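Hypothetical protein XAC2396 (Xanthomonas axonopodis pv. citri, PDB 2G3W) is of unknown function but has a compact fold built around a variation of the PD-(D/E)XK nuclease motif, which might point to a role with nucleic acids. Local coordinates at residues D37-L40 and M41-L45; L45-A48 and L49-D53; A144-Q147 and R148-F152. All coordinates share one frame; numbering follows the deposited sequence.

How the interactions relate
After strands 6-16 and 21-31 comes helix 37-49, which carries interaction 1 and then, overlapping it at Leu45, interaction 2. Interaction 3 follows much later, where the connection after helix 136-143 enters strand 149-157. All three are local, made by neighbouring residues, so none closes a long loop and none crosses another. In space, however, interactions 1 and 3 meet, their centres about 10 Å apart: SE of Met41 lies 3.5 Å from SE of Met150, and CD2 of Leu40 lies 3.7 Å from CD1 of Ile146. The first turns of the helix are thereby packed against the loop 144-147 and the start of strand 149-157. Interactions 2 and 3 do not touch.

Interaction 1 (D37-L40 and M41-L45); sequences DERL and MVRLL
CD1 of Leu40 and NH2 of Arg43 approach to 3.3 Å, the closest side-chain pair across this part of helix 37-49, between residues three positions apart. The two side chains cross obliquely. Arg43 reaches the leucine branch because its chain is bent near the end (chi3 -84°), while its CG leaves beside its own backbone N. Four residues before it, Arg39 flanks the same arginine: NH1 of Arg39 stands 3.9 Å from CG of Arg43, and the two guanidinium planes are turned 41° against each other. NH1 of Arg39 is also 4.2 Å from NE of Arg43, and both of these nitrogens converge on OE2 of Glu35 in salt bridges. Arg39 has a further salt bridge from NH2 to Asp68, and NH2 of Arg43 a weak hydrogen bond to the carbonyl of Ala30.

Met41, a selenomethionine, begins near the preceding turn, with CG 3.3 Å from the carbonyl O of Asp37, and then folds away through two successive bends. Its SE remains 4.4 Å from CD2 of Leu40, a loose apolar contact, and its side chain touches Leu142 of helix 136-143. Leu40 is itself buried, against Arg8, Gln31 and Ile146.

Beneath these side chains the backbone is regular helix. The N of Met41 donates to O of Asp37 at 3.0 Å, and the N of Leu44 to O of Leu40 at 2.9 Å with an N-H...O angle of 162°; Val42 and Arg43 make the equivalent bonds to Glu38 and Arg39. Chemically, Leu40 lies between two kinds of neighbour, touching Met41 with CD2 and Arg43 with CD1, while the negative charge of Glu35 probably draws the two guanidinium groups together.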
ATOM      1  N   ASP A  37      21.706 -15.168  -9.868  1.00 34.04           N
ATOM      2  CA  ASP A  37      22.231 -13.949  -9.220  1.00 33.74           C
ATOM      3  C   ASP A  37      21.123 -12.965  -8.830  1.00 32.84           C
ATOM      4  O   ASP A  37      21.123 -12.406  -7.732  1.00 33.65           O
ATOM      5  CB  ASP A  37      23.228 -13.263 -10.152  1.00 33.41           C
ATOM      6  CG  ASP A  37      24.493 -14.054 -10.331  1.00 32.88           C
ATOM      7  OD1 ASP A  37      24.707 -15.096  -9.661  1.00 32.93           O
ATOM      8  OD2 ASP A  37      25.303 -13.617 -11.147  1.00 35.55           O
ATOM      9  N   GLU A  38      20.182 -12.749  -9.747  1.00 32.71           N
ATOM     10  CA  GLU A  38      19.004 -11.932  -9.483  1.00 31.09           C
ATOM     11  C   GLU A  38      18.230 -12.419  -8.235  1.00 30.96           C
ATOM     12  O   GLU A  38      17.941 -11.625  -7.360  1.00 31.23           O
ATOM     13  CB  GLU A  38      18.070 -11.941 -10.698  1.00 32.04           C
ATOM     14  CG  GLU A  38      16.761 -11.156 -10.502  1.00 29.73           C
ATOM     15  CD  GLU A  38      15.861 -11.116 -11.758  1.00 32.57           C
ATOM     16  OE1 GLU A  38      16.071 -11.912 -12.694  1.00 32.67           O
ATOM     17  OE2 GLU A  38      14.934 -10.281 -11.813  1.00 33.61           O
ATOM     18  N   ARG A  39      17.879 -13.706  -8.166  1.00 31.07           N
ATOM     19  CA  ARG A  39      17.123 -14.235  -6.997  1.00 30.52           C
ATOM     20  C   ARG A  39      17.932 -14.068  -5.732  1.00 30.18           C
ATOM     21  O   ARG A  39      17.381 -13.671  -4.693  1.00 30.90           O
ATOM     22  CB  ARG A  39      16.812 -15.725  -7.155  1.00 30.78           C
ATOM     23  CG  ARG A  39      15.743 -16.216  -6.162  1.00 30.41           C
ATOM     24  CD  ARG A  39      15.500 -17.705  -6.377  1.00 36.08           C
ATOM     25  NE  ARG A  39      14.420 -18.206  -5.526  1.00 39.30           N
ATOM     26  CZ  ARG A  39      14.507 -18.388  -4.212  1.00 43.32           C
ATOM     27  NH1 ARG A  39      15.659 -18.139  -3.559  1.00 42.07           N
ATOM     28  NH2 ARG A  39      13.439 -18.851  -3.549  1.00 42.57           N
ATOM     29  N   LEU A  40      19.245 -14.331  -5.801  1.00 30.24           N
ATOM     30  CA  LEU A  40      20.085 -14.125  -4.598  1.00 30.23           C
ATOM     31  C   LEU A  40      20.008 -12.675  -4.097  1.00 29.69           C
ATOM     32  O   LEU A  40      19.895 -12.402  -2.886  1.00 30.51           O
ATOM     33  CB  LEU A  40      21.542 -14.554  -4.856  1.00 30.75           C
ATOM     34  CG  LEU A  40      22.234 -14.552  -3.493  1.00 32.49           C
ATOM     35  CD1 LEU A  40      22.648 -15.910  -3.079  1.00 32.98           C
ATOM     36  CD2 LEU A  40      23.339 -13.512  -3.383  1.00 33.59           C
HETATM   37  N   MSE A  41      20.077 -11.725  -5.013  1.00 29.33           N
HETATM   38  CA  MSE A  41      20.053 -10.321  -4.623  1.00 30.59           C
HETATM   39  C   MSE A  41      18.652  -9.903  -4.117  1.00 29.74           C
HETATM   40  O   MSE A  41      18.526  -9.042  -3.244  1.00 31.04           O
HETATM   41  CB  MSE A  41      20.580  -9.388  -5.762  1.00 31.01           C
HETATM   42  CG  MSE A  41      22.060  -9.640  -6.150  1.00 32.88           C
HETATM   43 SE   MSE A  41      23.217  -9.258  -4.654  0.80 35.58          SE
HETATM   44  CE  MSE A  41      22.925  -7.349  -4.592  1.00 35.29           C
ATOM     45  N   VAL A  42      17.614 -10.519  -4.643  1.00 31.11           N
ATOM     46  CA  VAL A  42      16.245 -10.297  -4.123  1.00 30.63           C
ATOM     47  C   VAL A  42      16.185 -10.827  -2.682  1.00 31.65           C
ATOM     48  O   VAL A  42      15.573 -10.171  -1.809  1.00 31.50           O
ATOM     49  CB  VAL A  42      15.146 -10.955  -4.980  1.00 31.96           C
ATOM     50  CG1 VAL A  42      13.750 -10.844  -4.306  1.00 31.19           C
ATOM     51  CG2 VAL A  42      15.045 -10.273  -6.358  1.00 30.05           C
ATOM     52  N   ARG A  43      16.840 -11.972  -2.403  1.00 31.71           N
ATOM     53  CA  ARG A  43      16.873 -12.461  -1.021  1.00 32.51           C
ATOM     54  C   ARG A  43      17.633 -11.504  -0.105  1.00 32.29           C
ATOM     55  O   ARG A  43      17.242 -11.259   1.037  1.00 32.42           O
ATOM     56  CB  ARG A  43      17.564 -13.811  -0.899  1.00 34.19           C
ATOM     57  CG  ARG A  43      16.876 -15.032  -1.466  1.00 39.73           C
ATOM     58  CD  ARG A  43      17.361 -16.211  -0.551  1.00 42.46           C
ATOM     59  NE  ARG A  43      18.664 -16.713  -1.021  1.00 39.80           N
ATOM     60  CZ  ARG A  43      19.668 -17.130  -0.271  1.00 42.35           C
ATOM     61  NH1 ARG A  43      19.632 -17.050   1.062  1.00 43.19           N
ATOM     62  NH2 ARG A  43      20.767 -17.571  -0.878  1.00 41.56           N
ATOM     63  N   LEU A  44      18.766 -11.001  -0.585  1.00 32.71           N
ATOM     64  CA  LEU A  44      19.519 -10.008   0.172  1.00 32.27           C
ATOM     65  C   LEU A  44      18.665  -8.755   0.397  1.00 32.32           C
ATOM     66  O   LEU A  44      18.576  -8.248   1.512  1.00 32.28           O
ATOM     67  CB  LEU A  44      20.827  -9.658  -0.540  1.00 32.66           C
ATOM     68  CG  LEU A  44      21.721  -8.707   0.233  1.00 32.85           C
ATOM     69  CD1 LEU A  44      22.174  -9.381   1.557  1.00 33.17           C
ATOM     70  CD2 LEU A  44      22.883  -8.285  -0.631  1.00 32.75           C
ATOM     71  N   LEU A  45      18.043  -8.248  -0.661  1.00 31.47           N
ATOM     72  CA  LEU A  45      17.122  -7.115  -0.528  1.00 32.38           C
ATOM     73  C   LEU A  45      15.994  -7.418   0.494  1.00 31.66           C
ATOM     74  O   LEU A  45      15.605  -6.533   1.280  1.00 31.74           O
ATOM     75  CB  LEU A  45      16.548  -6.704  -1.918  1.00 31.98           C
ATOM     76  CG  LEU A  45      15.458  -5.627  -1.931  1.00 32.96           C
ATOM     77  CD1 LEU A  45      15.912  -4.307  -1.390  1.00 33.34           C
ATOM     78  CD2 LEU A  45      14.876  -5.471  -3.339  1.00 33.65           C
TER

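Interaction 2 (L45-A48 and L49-D53); sequences LAFA and LFADD
Leu45 and Leu49, one turn apart, meet in the last turns of helix 37-49, at its C-terminal end, where the chain makes its last helical hydrogen bonds and then runs on as a loop toward strand 56-57. The N of Leu49 donates to O of Leu45 at 2.9 Å with an N-H...O angle of 149°, which is ordinary helical geometry. Beside it, CD1 of Leu45 lies 4.2 Å from CG of Leu49.

One residue later the pattern changes. Phe50 is the first to leave helical backbone angles, and its N is divided between two acceptors: a weak bond to O of Ala46, and one of 3.1 Å to O of Phe47, with the donor raised 64° out of that carbonyl plane and so not on a lone pair. The amide of Phe50 is thus bifurcated, keeping a weak four-residue bond while adding a three-residue one as the helix finishes. The next amide gains nothing from the same acceptor: N of Ala51 is only 2.8 Å from O of Phe47, but the angle is too poor for a hydrogen bond.

Beyond the helix, satisfaction comes from elsewhere. O of Ala51 accepts from NH2 of Arg19, and OD1 of Asp52 accepts from the N of Arg54, the pattern of an Asx turn.

Two aromatic side chains cover this ending. Phe47 has CG anti to its N (chi1 -169°), a setting from which CE1 comes to 3.9 Å from CB of Ala51. Its ring also meets that of His25 edge-to-face, and that of Phe57. The ring of Phe50 turns back over the last turn, presenting its edge to the carbonyl of Ala46, with CD2 3.4 Å from that oxygen and the oxygen lying in the ring plane.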
ATOM      1  N   LEU A  45      18.043  -8.248  -0.661  1.00 31.47           N
ATOM      2  CA  LEU A  45      17.122  -7.115  -0.528  1.00 32.38           C
ATOM      3  C   LEU A  45      15.994  -7.418   0.494  1.00 31.66           C
ATOM      4  O   LEU A  45      15.605  -6.533   1.280  1.00 31.74           O
ATOM      5  CB  LEU A  45      16.548  -6.704  -1.918  1.00 31.98           C
ATOM      6  CG  LEU A  45      15.458  -5.627  -1.931  1.00 32.96           C
ATOM      7  CD1 LEU A  45      15.912  -4.307  -1.390  1.00 33.34           C
ATOM      8  CD2 LEU A  45      14.876  -5.471  -3.339  1.00 33.65           C
ATOM      9  N   ALA A  46      15.457  -8.644   0.455  1.00 31.60           N
ATOM     10  CA  ALA A  46      14.371  -9.053   1.361  1.00 31.81           C
ATOM     11  C   ALA A  46      14.810  -8.994   2.809  1.00 31.83           C
ATOM     12  O   ALA A  46      14.072  -8.513   3.685  1.00 31.12           O
ATOM     13  CB  ALA A  46      13.863 -10.441   1.022  1.00 32.86           C
ATOM     14  N   PHE A  47      16.018  -9.487   3.065  1.00 32.06           N
ATOM     15  CA  PHE A  47      16.567  -9.365   4.384  1.00 32.62           C
ATOM     16  C   PHE A  47      16.575  -7.882   4.816  1.00 32.88           C
ATOM     17  O   PHE A  47      16.118  -7.542   5.911  1.00 33.76           O
ATOM     18  CB  PHE A  47      17.962 -10.032   4.463  1.00 32.21           C
ATOM     19  CG  PHE A  47      18.463 -10.172   5.880  1.00 31.47           C
ATOM     20  CD1 PHE A  47      18.897  -9.065   6.568  1.00 32.62           C
ATOM     21  CD2 PHE A  47      18.453 -11.408   6.532  1.00 31.70           C
ATOM     22  CE1 PHE A  47      19.337  -9.157   7.901  1.00 31.46           C
ATOM     23  CE2 PHE A  47      18.923 -11.519   7.870  1.00 34.29           C
ATOM     24  CZ  PHE A  47      19.343 -10.390   8.542  1.00 32.83           C
ATOM     25  N   ALA A  48      17.043  -6.994   3.940  1.00 34.04           N
ATOM     26  CA  ALA A  48      17.111  -5.576   4.264  1.00 34.41           C
ATOM     27  C   ALA A  48      15.744  -4.946   4.492  1.00 34.38           C
ATOM     28  O   ALA A  48      15.611  -4.048   5.351  1.00 34.84           O
ATOM     29  CB  ALA A  48      17.885  -4.816   3.192  1.00 34.64           C
ATOM     30  N   LEU A  49      14.733  -5.382   3.740  1.00 34.65           N
ATOM     31  CA  LEU A  49      13.370  -4.858   3.932  1.00 35.22           C
ATOM     32  C   LEU A  49      12.761  -5.257   5.291  1.00 35.17           C
ATOM     33  O   LEU A  49      11.944  -4.531   5.845  1.00 35.37           O
ATOM     34  CB  LEU A  49      12.438  -5.250   2.774  1.00 34.46           C
ATOM     35  CG  LEU A  49      12.825  -4.725   1.373  1.00 35.78           C
ATOM     36  CD1 LEU A  49      11.806  -5.172   0.307  1.00 37.96           C
ATOM     37  CD2 LEU A  49      12.968  -3.205   1.413  1.00 35.77           C
ATOM     38  N   PHE A  50      13.191  -6.393   5.823  1.00 34.70           N
ATOM     39  CA  PHE A  50      12.583  -6.980   7.011  1.00 34.82           C
ATOM     40  C   PHE A  50      13.567  -7.199   8.162  1.00 36.16           C
ATOM     41  O   PHE A  50      13.279  -7.965   9.075  1.00 36.80           O
ATOM     42  CB  PHE A  50      11.900  -8.303   6.623  1.00 35.33           C
ATOM     43  CG  PHE A  50      10.697  -8.095   5.769  1.00 36.11           C
ATOM     44  CD1 PHE A  50       9.496  -7.683   6.342  1.00 36.67           C
ATOM     45  CD2 PHE A  50      10.787  -8.194   4.385  1.00 35.50           C
ATOM     46  CE1 PHE A  50       8.423  -7.416   5.574  1.00 35.19           C
ATOM     47  CE2 PHE A  50       9.707  -7.930   3.605  1.00 36.26           C
ATOM     48  CZ  PHE A  50       8.510  -7.550   4.198  1.00 36.94           C
ATOM     49  N   ALA A  51      14.713  -6.511   8.115  1.00 36.46           N
ATOM     50  CA  ALA A  51      15.889  -6.880   8.875  1.00 37.43           C
ATOM     51  C   ALA A  51      15.666  -6.801  10.371  1.00 38.83           C
ATOM     52  O   ALA A  51      15.091  -5.829  10.890  1.00 38.50           O
ATOM     53  CB  ALA A  51      17.091  -6.028   8.469  1.00 37.32           C
ATOM     54  N   ASP A  52      16.180  -7.823  11.045  1.00 40.04           N
ATOM     55  CA  ASP A  52      15.959  -8.049  12.449  1.00 41.30           C
ATOM     56  C   ASP A  52      17.197  -8.747  12.961  1.00 41.55           C
ATOM     57  O   ASP A  52      17.883  -9.418  12.191  1.00 42.40           O
ATOM     58  CB  ASP A  52      14.793  -9.014  12.581  1.00 42.07           C
ATOM     59  CG  ASP A  52      14.177  -8.991  13.935  1.00 44.02           C
ATOM     60  OD1 ASP A  52      14.480  -9.899  14.728  1.00 47.74           O
ATOM     61  OD2 ASP A  52      13.385  -8.067  14.203  1.00 46.28           O
ATOM     62  N   ASP A  53      17.469  -8.624  14.260  1.00 41.67           N
ATOM     63  CA  ASP A  53      18.547  -9.382  14.882  1.00 41.25           C
ATOM     64  C   ASP A  53      18.330 -10.893  14.702  1.00 40.93           C
ATOM     65  O   ASP A  53      19.291 -11.668  14.710  1.00 40.54           O
ATOM     66  CB  ASP A  53      18.699  -9.004  16.363  1.00 41.33           C
TER

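Interaction 3 (A144-Q147 and R148-F152); sequences ALIQ and RGMRF. With ACT (acetate ion), chain C.
The connection from helix 136-143 into strand 149-157 is held by short-range contacts of Leu145, Ile146 and Gln147 with Met150 and Phe152. No hydrogen bond joins the two segments; the evidence is van der Waals contact, mostly apolar. CD1 of Leu145 reaches the edge of the Phe152 ring, near its plane, 4.2 Å from CE1. Met150, a selenomethionine, lies under the loop, its CG 3.4 Å from O of Gln147. The same CG is 4.0 Å from CB of Gln147. SE of Met150 is 4.3 Å from CG1 of Ile146. The Met150 chain is extended at chi2 and bends at chi3 (84°), and SE also lies in the plane of the Phe152 ring, at its edge.

The polar groups look elsewhere. O of Leu145 accepts from NE2 of His167. Arg148, bent at chi2 (-80°), reaches an acetate ion, probably from the crystallisation liquor, donating from NH2 to its O at 3.1 Å with an N-H...O angle of 158°; the oxygen approaches the guanidinium at its edge, in plane.

Backbone bonds from Arg148, Met150 and Phe152 join the chain to its parallel neighbour, strand 6-16, while Met150 and Phe152 touch Met41. The result is a helix-to-strand connection, with apolar residues at the start of a strand facing helix 37-49, which packs on the mixed sheet.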
ATOM      1  N   ALA A 144      22.968  -7.708 -11.134  1.00 32.59           N
ATOM      2  CA  ALA A 144      24.244  -7.424 -11.799  1.00 32.10           C
ATOM      3  C   ALA A 144      25.276  -6.844 -10.835  1.00 32.26           C
ATOM      4  O   ALA A 144      26.465  -6.776 -11.162  1.00 31.63           O
ATOM      5  CB  ALA A 144      24.034  -6.484 -13.011  1.00 31.73           C
ATOM      6  N   LEU A 145      24.827  -6.436  -9.646  1.00 31.85           N
ATOM      7  CA  LEU A 145      25.745  -5.862  -8.652  1.00 32.32           C
ATOM      8  C   LEU A 145      26.295  -6.929  -7.707  1.00 32.36           C
ATOM      9  O   LEU A 145      27.036  -6.605  -6.768  1.00 32.69           O
ATOM     10  CB  LEU A 145      25.039  -4.768  -7.836  1.00 32.83           C
ATOM     11  CG  LEU A 145      24.557  -3.508  -8.573  1.00 32.68           C
ATOM     12  CD1 LEU A 145      23.995  -2.502  -7.608  1.00 35.53           C
ATOM     13  CD2 LEU A 145      25.668  -2.852  -9.389  1.00 35.32           C
ATOM     14  N   ILE A 146      25.944  -8.189  -7.953  1.00 31.98           N
ATOM     15  CA  ILE A 146      26.404  -9.304  -7.129  1.00 31.16           C
ATOM     16  C   ILE A 146      27.959  -9.415  -7.121  1.00 31.24           C
ATOM     17  O   ILE A 146      28.620  -9.219  -8.131  1.00 29.64           O
ATOM     18  CB  ILE A 146      25.753 -10.627  -7.542  1.00 32.36           C
ATOM     19  CG1 ILE A 146      25.783 -11.643  -6.387  1.00 30.91           C
ATOM     20  CG2 ILE A 146      26.420 -11.209  -8.799  1.00 31.34           C
ATOM     21  CD1 ILE A 146      24.892 -12.832  -6.679  1.00 33.45           C
ATOM     22  N   GLN A 147      28.513  -9.693  -5.949  1.00 31.46           N
ATOM     23  CA  GLN A 147      29.949  -9.948  -5.795  1.00 31.40           C
ATOM     24  C   GLN A 147      30.118 -11.015  -4.725  1.00 31.22           C
ATOM     25  O   GLN A 147      29.172 -11.340  -4.049  1.00 31.07           O
ATOM     26  CB  GLN A 147      30.678  -8.674  -5.377  1.00 32.06           C
ATOM     27  CG  GLN A 147      30.531  -7.504  -6.348  1.00 32.26           C
ATOM     28  CD  GLN A 147      31.340  -6.311  -5.911  1.00 35.45           C
ATOM     29  OE1 GLN A 147      32.152  -5.787  -6.670  1.00 37.24           O
ATOM     30  NE2 GLN A 147      31.139  -5.884  -4.671  1.00 37.37           N
ATOM     31  N   ARG A 148      31.316 -11.584  -4.580  1.00 31.76           N
ATOM     32  CA  ARG A 148      31.540 -12.567  -3.518  1.00 31.84           C
ATOM     33  C   ARG A 148      31.562 -11.903  -2.145  1.00 31.76           C
ATOM     34  O   ARG A 148      31.087 -12.472  -1.176  1.00 31.88           O
ATOM     35  CB  ARG A 148      32.838 -13.341  -3.763  1.00 33.06           C
ATOM     36  CG  ARG A 148      32.794 -14.218  -4.989  1.00 33.92           C
ATOM     37  CD  ARG A 148      32.065 -15.505  -4.731  1.00 39.43           C
ATOM     38  NE  ARG A 148      32.260 -16.431  -5.841  1.00 44.39           N
ATOM     39  CZ  ARG A 148      32.943 -17.573  -5.776  1.00 45.20           C
ATOM     40  NH1 ARG A 148      33.049 -18.327  -6.865  1.00 44.83           N
ATOM     41  NH2 ARG A 148      33.497 -17.978  -4.635  1.00 44.28           N
ATOM     42  N   GLY A 149      32.115 -10.697  -2.071  1.00 32.25           N
ATOM     43  CA  GLY A 149      32.136  -9.912  -0.824  1.00 32.78           C
ATOM     44  C   GLY A 149      31.479  -8.563  -1.027  1.00 32.59           C
ATOM     45  O   GLY A 149      32.059  -7.684  -1.654  1.00 32.23           O
HETATM   46  N   MSE A 150      30.273  -8.381  -0.497  1.00 33.02           N
HETATM   47  CA  MSE A 150      29.485  -7.176  -0.803  1.00 33.94           C
HETATM   48  C   MSE A 150      29.353  -6.237   0.377  1.00 33.01           C
HETATM   49  O   MSE A 150      29.324  -6.674   1.529  1.00 32.88           O
HETATM   50  CB  MSE A 150      28.084  -7.556  -1.302  1.00 33.33           C
HETATM   51  CG  MSE A 150      28.118  -8.630  -2.368  1.00 35.29           C
HETATM   52 SE   MSE A 150      26.366  -8.948  -3.084  0.80 38.28          SE
HETATM   53  CE  MSE A 150      26.501  -7.568  -4.280  1.00 40.96           C
ATOM     54  N   ARG A 151      29.263  -4.944   0.081  1.00 32.74           N
ATOM     55  CA  ARG A 151      28.942  -3.928   1.097  1.00 33.36           C
ATOM     56  C   ARG A 151      27.878  -2.982   0.549  1.00 33.34           C
ATOM     57  O   ARG A 151      28.104  -2.347  -0.476  1.00 33.86           O
ATOM     58  CB  ARG A 151      30.192  -3.142   1.500  1.00 32.23           C
ATOM     59  CG  ARG A 151      31.058  -3.837   2.536  0.25 32.32           C
ATOM     60  CD  ARG A 151      32.507  -3.356   2.493  0.25 31.68           C
ATOM     61  NE  ARG A 151      33.193  -3.584   3.766  0.25 31.17           N
ATOM     62  N   PHE A 152      26.726  -2.912   1.218  1.00 34.35           N
ATOM     63  CA  PHE A 152      25.629  -2.039   0.805  1.00 34.61           C
ATOM     64  C   PHE A 152      25.160  -1.090   1.901  1.00 35.17           C
ATOM     65  O   PHE A 152      25.009  -1.484   3.070  1.00 34.99           O
ATOM     66  CB  PHE A 152      24.418  -2.852   0.316  1.00 35.04           C
ATOM     67  CG  PHE A 152      24.581  -3.410  -1.066  1.00 35.28           C
ATOM     68  CD1 PHE A 152      24.266  -2.640  -2.192  1.00 36.15           C
ATOM     69  CD2 PHE A 152      25.049  -4.704  -1.250  1.00 34.65           C
ATOM     70  CE1 PHE A 152      24.432  -3.159  -3.472  1.00 35.64           C
ATOM     71  CE2 PHE A 152      25.230  -5.222  -2.521  1.00 33.30           C
ATOM     72  CZ  PHE A 152      24.914  -4.454  -3.635  1.00 35.37           C
TER
HETATM   73  C   ACT C 801      33.776 -16.045  -0.978  1.00 47.97           C
HETATM   74  O   ACT C 801      33.306 -16.958  -1.724  1.00 47.94           O
HETATM   75  OXT ACT C 801      34.991 -15.769  -1.123  1.00 46.97           O
HETATM   76  CH3 ACT C 801      32.929 -15.292   0.016  1.00 48.23           C